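Local coordinates for protein excinuclease ABC, subunit A. (Deinococcus radiodurans, PDB 2VF7) that binds DNA, ATP and zinc as a UvrA-family ABC ATPase, and probably takes part in recognising damaged DNA for excision repair, at residues V402-P408 with S433-H439; N397-V401 with G430-L434; P172-R177 with D203-R209. The protein carries 1 engineered substitution. One frame throughout, in Å; residues are numbered along the deposited sequence.

Contact 1 of 3, residues V402-P408 with S433-H439; sequences VYVLDEP and SLFVVEH
Residues 402-406 and 433-437 are neighbouring parallel strands, their axes 4.6 Å apart at closest and inclined by 17°. Val402 pairs with Ser433, and the register runs unbroken to Asp406 with Val437. Val402, chi1 t, lays CG1 over the face of the Phe435 ring, 3.6 Å from its centroid, a CH-pi contact. Tyr403 N donates to Ser433 O and Phe435 N to Tyr403 O (both 2.8 Å). Val404 shares the face of Val402 and Phe435, which helix 49-69 covers. Leu405 N donates to Phe435 O (2.8 Å), and Val437 N to Leu405 O (3.0 Å). Leu405 CD1 meets Val436 CG2 at 3.8 Å on the other face, towards helix 417-428. Asp406 lies near Ser50 of the ADP site. Glu407, phi 54°, leaves the strand. Glu407 N still donates to Val437 O (2.8 Å), and His439 ND1 gives Glu407 OE1 a weak bond (3.0 Å). The hydrophobic strand ending at Asp406, followed by Glu407, is the Walker B motif of an ABC ATPase, and His439 fits the H-loop histidine.

Contact 2 of 3, residues N397-V401 with G430-L434; sequences NLFGV and GGNSL
The loop 397-401 leads into strand 402-406, and Gly430-Asn432 lead from helix 417-428 into strand 433-437. Gly400 CA lies 5.0 Å from Asn432 CA, and Phe399 CA lies 5.4 Å from Gly431 CA. Two direct backbone hydrogen bonds join the segments. Ser433 N donates to Val401 O at 3.1 Å, at the start of the parallel strand pairing. Gly400 N makes a weak bond to Gly431 O at 3.4 Å. One water bridges further: it lies 2.6 Å from Ser433 OG and donates a weak bond to Val401 O at 3.4 Å. Ser433 OG is also bonded to Asp36 N.

Packing centres on Phe399, chi1 t. Its CE1 is 3.9 Å from Gly431 CA, and its CD1 is 3.3 Å from Gly430 O. A side chain on Gly431 would strike this ring, and the phi of Gly431, 108°, also suits glycine. Gly400 has positive phi too, 67°. Asn432, chi1 m, sets CB 3.5 Å from Val401 O. Its ND2 bonds to Leu427 O, at the end of helix 417-428.

Arg64, Leu91 and Pro93 of the second subunit pack on the 397-401 loop. The arrangement is the N-terminal edge of a beta-alpha-beta unit, where the loop into its first strand meets the turn from its helix into its second.

Contact 3 of 3, residues P172-R177 with D203-R209; sequences PSLTIR and DVDVPWR
Two loops meet here within the UvrA DNA-binding domain. They run past each other in opposite senses, with Pro172 near Trp208 and Ile176 near Val204 (CA-CA 5.1 and 4.7 Å). Arg177 runs out with chi1 and chi2 t, then turns at chi3 m (chi4 -93°) to meet Asp205, chi1 m. Arg177 NE meets Asp205 OD1 at 2.5 Å, and Arg177 NH2 meets Asp205 OD2 at 3.0 Å, a two-pronged salt bridge. Val204 CG1 lies over one face of the guanidinium, 3.5 Å from Arg177 NH2. Ile176 is m,t. Its CG1 reaches the edge of the Trp208 ring, 3.7 Å from CE3, and its CG2 packs on Val204 CG2 at 3.8 Å. Trp208, chi1 t and chi2 -101°, also brings CD1 to 4.2 Å from Pro172 CB, and its NE1 bonds to Glu165. Arg209, chi1 p, points toward the other loop, and its guanidinium lies over Pro172 C.

Backbone bonds hold the frame: Arg177 N to Val204 O (2.9 Å), Trp208 N to Leu174 O (2.9 Å), and a weak Arg209 N to Pro172 O (3.3 Å). One water accepts from Ile176 N (3.1 Å) and donates to Asp203 O and Val206 O (both 2.7 Å). Asp203 OD1 accepts from Asp205 N (3.2 Å), an Asx turn. The loops precede and follow helix 187-199. Ile176 and Val204 pack on that helix, Ile176 and Trp208 touch helix 213-221, and Pro236 at helix 236-245 borders the salt bridge.

Contact 3 comes first along the chain. It closes the loop that holds helix 187-199, within the DNA-binding domain, and both later contacts open well after it. Its centre lies about 63 Å from that of contact 1, on the opposite side of the chain's centre, with no touch between them. Contacts 2 and 1 follow in the first nucleotide-binding sheet. They span the same excursion through helix 417-428. Their ranges interleave: contact 2 opens at 397-401, directly before 402-408, and both finish on strand 433-437, sharing Ser433 and Leu434. Tyr403 of contact 1 packs on Leu398 and Asn432 of contact 2. Contact 2 thus starts the strand pairing that contact 1 carries towards ADP.

Contact 1 of 3, residues V402-P408 with S433-H439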
# COMPACT_ATOMS: atom_id res chain seq x y z
N VAL A 402 18.93 -3.40 6.49
CA VAL A 402 19.32 -4.79 6.71
C VAL A 402 18.74 -5.71 5.64
O VAL A 402 17.54 -5.68 5.38
CB VAL A 402 18.80 -5.37 8.06
CG1 VAL A 402 19.64 -6.61 8.46
CG2 VAL A 402 18.81 -4.33 9.15
N TYR A 403 19.60 -6.53 5.04
CA TYR A 403 19.15 -7.60 4.14
C TYR A 403 18.99 -8.90 4.89
O TYR A 403 19.90 -9.33 5.60
CB TYR A 403 20.12 -7.77 2.98
CG TYR A 403 20.05 -6.62 1.99
CD1 TYR A 403 21.06 -5.66 1.91
CD2 TYR A 403 18.96 -6.50 1.14
CE1 TYR A 403 20.99 -4.61 0.99
CE2 TYR A 403 18.86 -5.45 0.23
CZ TYR A 403 19.88 -4.51 0.14
OH TYR A 403 19.76 -3.50 -0.79
N VAL A 404 17.82 -9.52 4.75
CA VAL A 404 17.53 -10.79 5.41
C VAL A 404 17.46 -11.93 4.36
O VAL A 404 16.57 -11.98 3.51
CB VAL A 404 16.22 -10.71 6.24
CG1 VAL A 404 16.20 -11.82 7.27
CG2 VAL A 404 16.12 -9.36 6.94
N LEU A 405 18.45 -12.82 4.42
CA LEU A 405 18.59 -13.88 3.43
C LEU A 405 18.33 -15.29 4.01
O LEU A 405 18.64 -15.56 5.18
CB LEU A 405 19.96 -13.80 2.74
CG LEU A 405 20.38 -12.55 1.94
CD1 LEU A 405 21.44 -11.74 2.67
CD2 LEU A 405 20.97 -12.96 0.61
N ASP A 406 17.77 -16.17 3.19
CA ASP A 406 17.49 -17.55 3.63
C ASP A 406 18.15 -18.58 2.72
O ASP A 406 17.58 -18.97 1.70
CB ASP A 406 15.98 -17.82 3.71
CG ASP A 406 15.67 -19.28 4.00
OD1 ASP A 406 15.23 -19.98 3.07
OD2 ASP A 406 15.90 -19.75 5.15
N GLU A 407 19.36 -19.00 3.10
CA GLU A 407 20.18 -19.93 2.33
C GLU A 407 20.40 -19.51 0.88
O GLU A 407 19.79 -20.06 -0.03
CB GLU A 407 19.62 -21.35 2.42
CG GLU A 407 19.99 -22.05 3.69
CD GLU A 407 19.56 -23.50 3.68
OE1 GLU A 407 18.61 -23.84 4.43
OE2 GLU A 407 20.17 -24.30 2.92
N PRO A 408 21.31 -18.55 0.67
CA PRO A 408 21.61 -18.07 -0.68
C PRO A 408 22.56 -19.01 -1.42
O PRO A 408 22.82 -18.83 -2.64
CB PRO A 408 22.26 -16.70 -0.42
CG PRO A 408 22.20 -16.50 1.11
CD PRO A 408 22.09 -17.83 1.69
N SER A 433 23.68 -4.08 6.39
CA SER A 433 23.86 -5.19 7.34
C SER A 433 23.18 -6.43 6.76
O SER A 433 22.13 -6.32 6.11
CB SER A 433 23.23 -4.87 8.70
OG SER A 433 23.61 -3.59 9.20
N LEU A 434 23.74 -7.60 7.04
CA LEU A 434 23.24 -8.84 6.46
C LEU A 434 22.89 -9.87 7.52
O LEU A 434 23.73 -10.26 8.32
CB LEU A 434 24.28 -9.40 5.47
CG LEU A 434 24.72 -8.44 4.34
CD1 LEU A 434 26.19 -8.58 4.09
CD2 LEU A 434 23.95 -8.69 3.09
N PHE A 435 21.62 -10.28 7.54
CA PHE A 435 21.19 -11.37 8.42
C PHE A 435 20.94 -12.60 7.55
O PHE A 435 20.03 -12.60 6.72
CB PHE A 435 19.93 -11.01 9.24
CG PHE A 435 20.13 -9.90 10.27
CD1 PHE A 435 21.40 -9.42 10.61
CD2 PHE A 435 19.01 -9.35 10.93
CE1 PHE A 435 21.54 -8.40 11.56
CE2 PHE A 435 19.15 -8.34 11.88
CZ PHE A 435 20.41 -7.86 12.20
N VAL A 436 21.73 -13.65 7.75
CA VAL A 436 21.73 -14.79 6.85
C VAL A 436 21.51 -16.09 7.60
O VAL A 436 22.34 -16.47 8.40
CB VAL A 436 23.08 -14.90 6.10
CG1 VAL A 436 23.11 -16.14 5.17
CG2 VAL A 436 23.35 -13.61 5.33
N VAL A 437 20.37 -16.74 7.37
CA VAL A 437 20.23 -18.12 7.84
C VAL A 437 20.81 -19.08 6.82
O VAL A 437 20.38 -19.13 5.67
CB VAL A 437 18.80 -18.49 8.37
CG1 VAL A 437 17.79 -17.39 8.11
CG2 VAL A 437 18.33 -19.85 7.89
N GLU A 438 21.80 -19.83 7.28
CA GLU A 438 22.62 -20.66 6.43
C GLU A 438 22.99 -21.98 7.12
O GLU A 438 23.11 -22.05 8.36
CB GLU A 438 23.90 -19.90 6.02
CG GLU A 438 24.74 -20.56 4.96
CD GLU A 438 23.97 -20.87 3.67
OE1 GLU A 438 23.86 -19.95 2.82
OE2 GLU A 438 23.51 -22.03 3.49
N HIS A 439 23.15 -23.02 6.31
CA HIS A 439 23.69 -24.31 6.76
C HIS A 439 25.09 -24.60 6.22
O HIS A 439 25.82 -25.39 6.80
CB HIS A 439 22.73 -25.43 6.38
CG HIS A 439 21.47 -25.41 7.17
ND1 HIS A 439 20.26 -25.05 6.63
CD2 HIS A 439 21.23 -25.66 8.48
CE1 HIS A 439 19.32 -25.11 7.56
NE2 HIS A 439 19.89 -25.47 8.70

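Contact 2 of 3, residues N397-V401 with G430-L434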
# COMPACT_ATOMS: atom_id res chain seq x y z
N ASN A 397 21.80 1.12 -5.14
CA ASN A 397 22.19 2.35 -4.42
C ASN A 397 21.55 2.51 -3.03
O ASN A 397 21.74 3.57 -2.39
CB ASN A 397 21.95 3.60 -5.29
CG ASN A 397 23.22 4.14 -5.94
OD1 ASN A 397 23.27 5.31 -6.35
ND2 ASN A 397 24.25 3.31 -6.04
N LEU A 398 20.82 1.49 -2.57
CA LEU A 398 20.27 1.46 -1.19
C LEU A 398 21.37 1.48 -0.13
O LEU A 398 22.37 0.76 -0.27
CB LEU A 398 19.39 0.24 -0.94
CG LEU A 398 17.87 0.38 -0.98
CD1 LEU A 398 17.23 -0.59 0.02
CD2 LEU A 398 17.45 1.80 -0.66
N PHE A 399 21.14 2.26 0.92
CA PHE A 399 22.11 2.52 1.99
C PHE A 399 21.41 2.44 3.33
O PHE A 399 20.29 2.90 3.45
CB PHE A 399 22.75 3.91 1.82
CG PHE A 399 23.74 4.26 2.89
CD1 PHE A 399 25.10 4.16 2.66
CD2 PHE A 399 23.30 4.68 4.15
CE1 PHE A 399 26.03 4.47 3.66
CE2 PHE A 399 24.21 4.98 5.15
CZ PHE A 399 25.59 4.87 4.90
N GLY A 400 22.07 1.86 4.33
CA GLY A 400 21.54 1.77 5.68
C GLY A 400 20.30 0.90 5.90
O GLY A 400 19.46 1.26 6.70
N VAL A 401 20.17 -0.22 5.19
CA VAL A 401 19.08 -1.18 5.46
C VAL A 401 19.73 -2.49 5.93
O VAL A 401 20.95 -2.64 5.82
CB VAL A 401 18.13 -1.44 4.22
CG1 VAL A 401 17.33 -0.23 3.84
CG2 VAL A 401 18.90 -1.97 3.01
N GLY A 430 28.66 -1.47 1.11
CA GLY A 430 27.83 -0.36 0.61
C GLY A 430 27.09 0.42 1.69
O GLY A 430 26.38 1.38 1.39
N GLY A 431 27.26 -0.00 2.95
CA GLY A 431 26.64 0.62 4.11
C GLY A 431 25.52 -0.19 4.74
O GLY A 431 24.78 0.33 5.59
N ASN A 432 25.40 -1.47 4.36
CA ASN A 432 24.29 -2.34 4.79
C ASN A 432 24.69 -3.43 5.80
O ASN A 432 25.87 -3.67 6.03
CB ASN A 432 23.59 -2.98 3.58
CG ASN A 432 23.32 -2.00 2.45
OD1 ASN A 432 22.53 -1.07 2.58
ND2 ASN A 432 23.99 -2.21 1.32
N SER A 433 23.68 -4.08 6.39
CA SER A 433 23.86 -5.19 7.34
C SER A 433 23.18 -6.43 6.76
O SER A 433 22.13 -6.32 6.11
CB SER A 433 23.23 -4.87 8.70
OG SER A 433 23.61 -3.59 9.20
N LEU A 434 23.74 -7.60 7.04
CA LEU A 434 23.24 -8.84 6.46
C LEU A 434 22.89 -9.87 7.52
O LEU A 434 23.73 -10.26 8.32
CB LEU A 434 24.28 -9.40 5.47
CG LEU A 434 24.72 -8.44 4.34
CD1 LEU A 434 26.19 -8.58 4.09
CD2 LEU A 434 23.95 -8.69 3.09
O HOH W 1 22.79 -1.24 8.37

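Contact 3 of 3, residues P172-R177 with D203-R209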
# COMPACT_ATOMS: atom_id res chain seq x y z
N PRO A 172 -24.68 -30.73 -28.90
CA PRO A 172 -25.91 -30.06 -29.36
C PRO A 172 -27.21 -30.86 -29.23
O PRO A 172 -28.26 -30.36 -29.64
CB PRO A 172 -25.61 -29.77 -30.85
CG PRO A 172 -24.18 -30.16 -31.06
CD PRO A 172 -23.90 -31.21 -30.04
N SER A 173 -27.15 -32.08 -28.68
CA SER A 173 -28.37 -32.85 -28.32
C SER A 173 -28.99 -32.30 -27.04
O SER A 173 -30.21 -32.43 -26.81
CB SER A 173 -28.10 -34.36 -28.17
OG SER A 173 -27.03 -34.64 -27.27
N LEU A 174 -28.16 -31.65 -26.23
CA LEU A 174 -28.59 -31.08 -24.96
C LEU A 174 -29.58 -29.91 -25.12
O LEU A 174 -29.60 -29.21 -26.13
CB LEU A 174 -27.37 -30.67 -24.11
CG LEU A 174 -26.77 -31.63 -23.07
CD1 LEU A 174 -27.33 -33.05 -23.12
CD2 LEU A 174 -25.27 -31.65 -23.16
N THR A 175 -30.42 -29.75 -24.11
CA THR A 175 -31.37 -28.67 -23.99
C THR A 175 -30.65 -27.50 -23.31
O THR A 175 -29.65 -27.71 -22.60
CB THR A 175 -32.55 -29.21 -23.13
OG1 THR A 175 -33.77 -29.22 -23.89
CG2 THR A 175 -32.73 -28.45 -21.84
N ILE A 176 -31.11 -26.26 -23.51
CA ILE A 176 -30.52 -25.12 -22.79
C ILE A 176 -30.59 -25.33 -21.25
O ILE A 176 -29.60 -25.11 -20.55
CB ILE A 176 -31.06 -23.73 -23.29
CG1 ILE A 176 -30.64 -23.44 -24.74
CG2 ILE A 176 -30.55 -22.59 -22.41
CD1 ILE A 176 -31.39 -22.20 -25.39
N ARG A 177 -31.72 -25.80 -20.72
CA ARG A 177 -31.84 -26.19 -19.29
C ARG A 177 -30.88 -27.35 -18.88
O ARG A 177 -30.51 -27.48 -17.69
CB ARG A 177 -33.31 -26.55 -18.95
CG ARG A 177 -33.63 -26.58 -17.44
CD ARG A 177 -35.09 -26.93 -17.11
NE ARG A 177 -36.09 -26.14 -17.84
CZ ARG A 177 -36.64 -25.02 -17.40
NH1 ARG A 177 -36.31 -24.52 -16.22
NH2 ARG A 177 -37.53 -24.38 -18.15
N ASP A 203 -37.03 -21.01 -26.15
CA ASP A 203 -37.30 -22.37 -25.68
C ASP A 203 -36.04 -23.07 -25.12
O ASP A 203 -35.08 -23.42 -25.81
CB ASP A 203 -37.93 -23.19 -26.81
CG ASP A 203 -38.63 -24.46 -26.32
OD1 ASP A 203 -38.50 -24.86 -25.14
OD2 ASP A 203 -39.35 -25.07 -27.15
N VAL A 204 -36.11 -23.29 -23.83
CA VAL A 204 -35.02 -23.72 -23.01
C VAL A 204 -35.06 -25.28 -22.82
O VAL A 204 -34.09 -25.89 -22.38
CB VAL A 204 -35.11 -22.84 -21.73
CG1 VAL A 204 -35.01 -23.63 -20.42
CG2 VAL A 204 -34.17 -21.63 -21.84
N ASP A 205 -36.19 -25.89 -23.21
CA ASP A 205 -36.45 -27.32 -23.02
C ASP A 205 -36.58 -28.08 -24.35
O ASP A 205 -37.31 -29.06 -24.45
CB ASP A 205 -37.71 -27.53 -22.16
CG ASP A 205 -37.63 -26.81 -20.84
OD1 ASP A 205 -36.82 -27.22 -19.99
OD2 ASP A 205 -38.39 -25.83 -20.64
N VAL A 206 -35.82 -27.62 -25.35
CA VAL A 206 -35.79 -28.21 -26.71
C VAL A 206 -34.33 -28.37 -27.12
O VAL A 206 -33.52 -27.51 -26.82
CB VAL A 206 -36.56 -27.26 -27.67
CG1 VAL A 206 -35.71 -26.84 -28.87
CG2 VAL A 206 -37.90 -27.87 -28.07
N PRO A 207 -33.96 -29.48 -27.79
CA PRO A 207 -32.52 -29.64 -28.05
C PRO A 207 -31.92 -28.48 -28.87
O PRO A 207 -32.59 -27.90 -29.75
CB PRO A 207 -32.44 -30.96 -28.81
CG PRO A 207 -33.74 -31.66 -28.50
CD PRO A 207 -34.74 -30.61 -28.36
N TRP A 208 -30.67 -28.14 -28.58
CA TRP A 208 -30.02 -26.97 -29.16
C TRP A 208 -30.20 -26.91 -30.70
O TRP A 208 -30.83 -25.99 -31.23
CB TRP A 208 -28.54 -26.94 -28.72
CG TRP A 208 -27.76 -25.77 -29.24
CD1 TRP A 208 -26.89 -25.79 -30.29
CD2 TRP A 208 -27.77 -24.41 -28.75
NE1 TRP A 208 -26.36 -24.54 -30.49
CE2 TRP A 208 -26.88 -23.67 -29.56
CE3 TRP A 208 -28.46 -23.75 -27.72
CZ2 TRP A 208 -26.64 -22.30 -29.37
CZ3 TRP A 208 -28.22 -22.37 -27.53
CH2 TRP A 208 -27.32 -21.67 -28.37
N ARG A 209 -29.71 -27.92 -31.41
CA ARG A 209 -29.78 -27.98 -32.88
C ARG A 209 -31.16 -27.75 -33.52
O ARG A 209 -31.27 -27.50 -34.72
CB ARG A 209 -29.19 -29.31 -33.35
CG ARG A 209 -30.18 -30.45 -33.27
CD ARG A 209 -29.57 -31.73 -32.73
NE ARG A 209 -28.30 -32.13 -33.34
CZ ARG A 209 -27.60 -33.19 -32.94
NH1 ARG A 209 -28.08 -33.94 -31.94
NH2 ARG A 209 -26.44 -33.51 -33.52
O HOH W 2 -33.07 -25.17 -25.65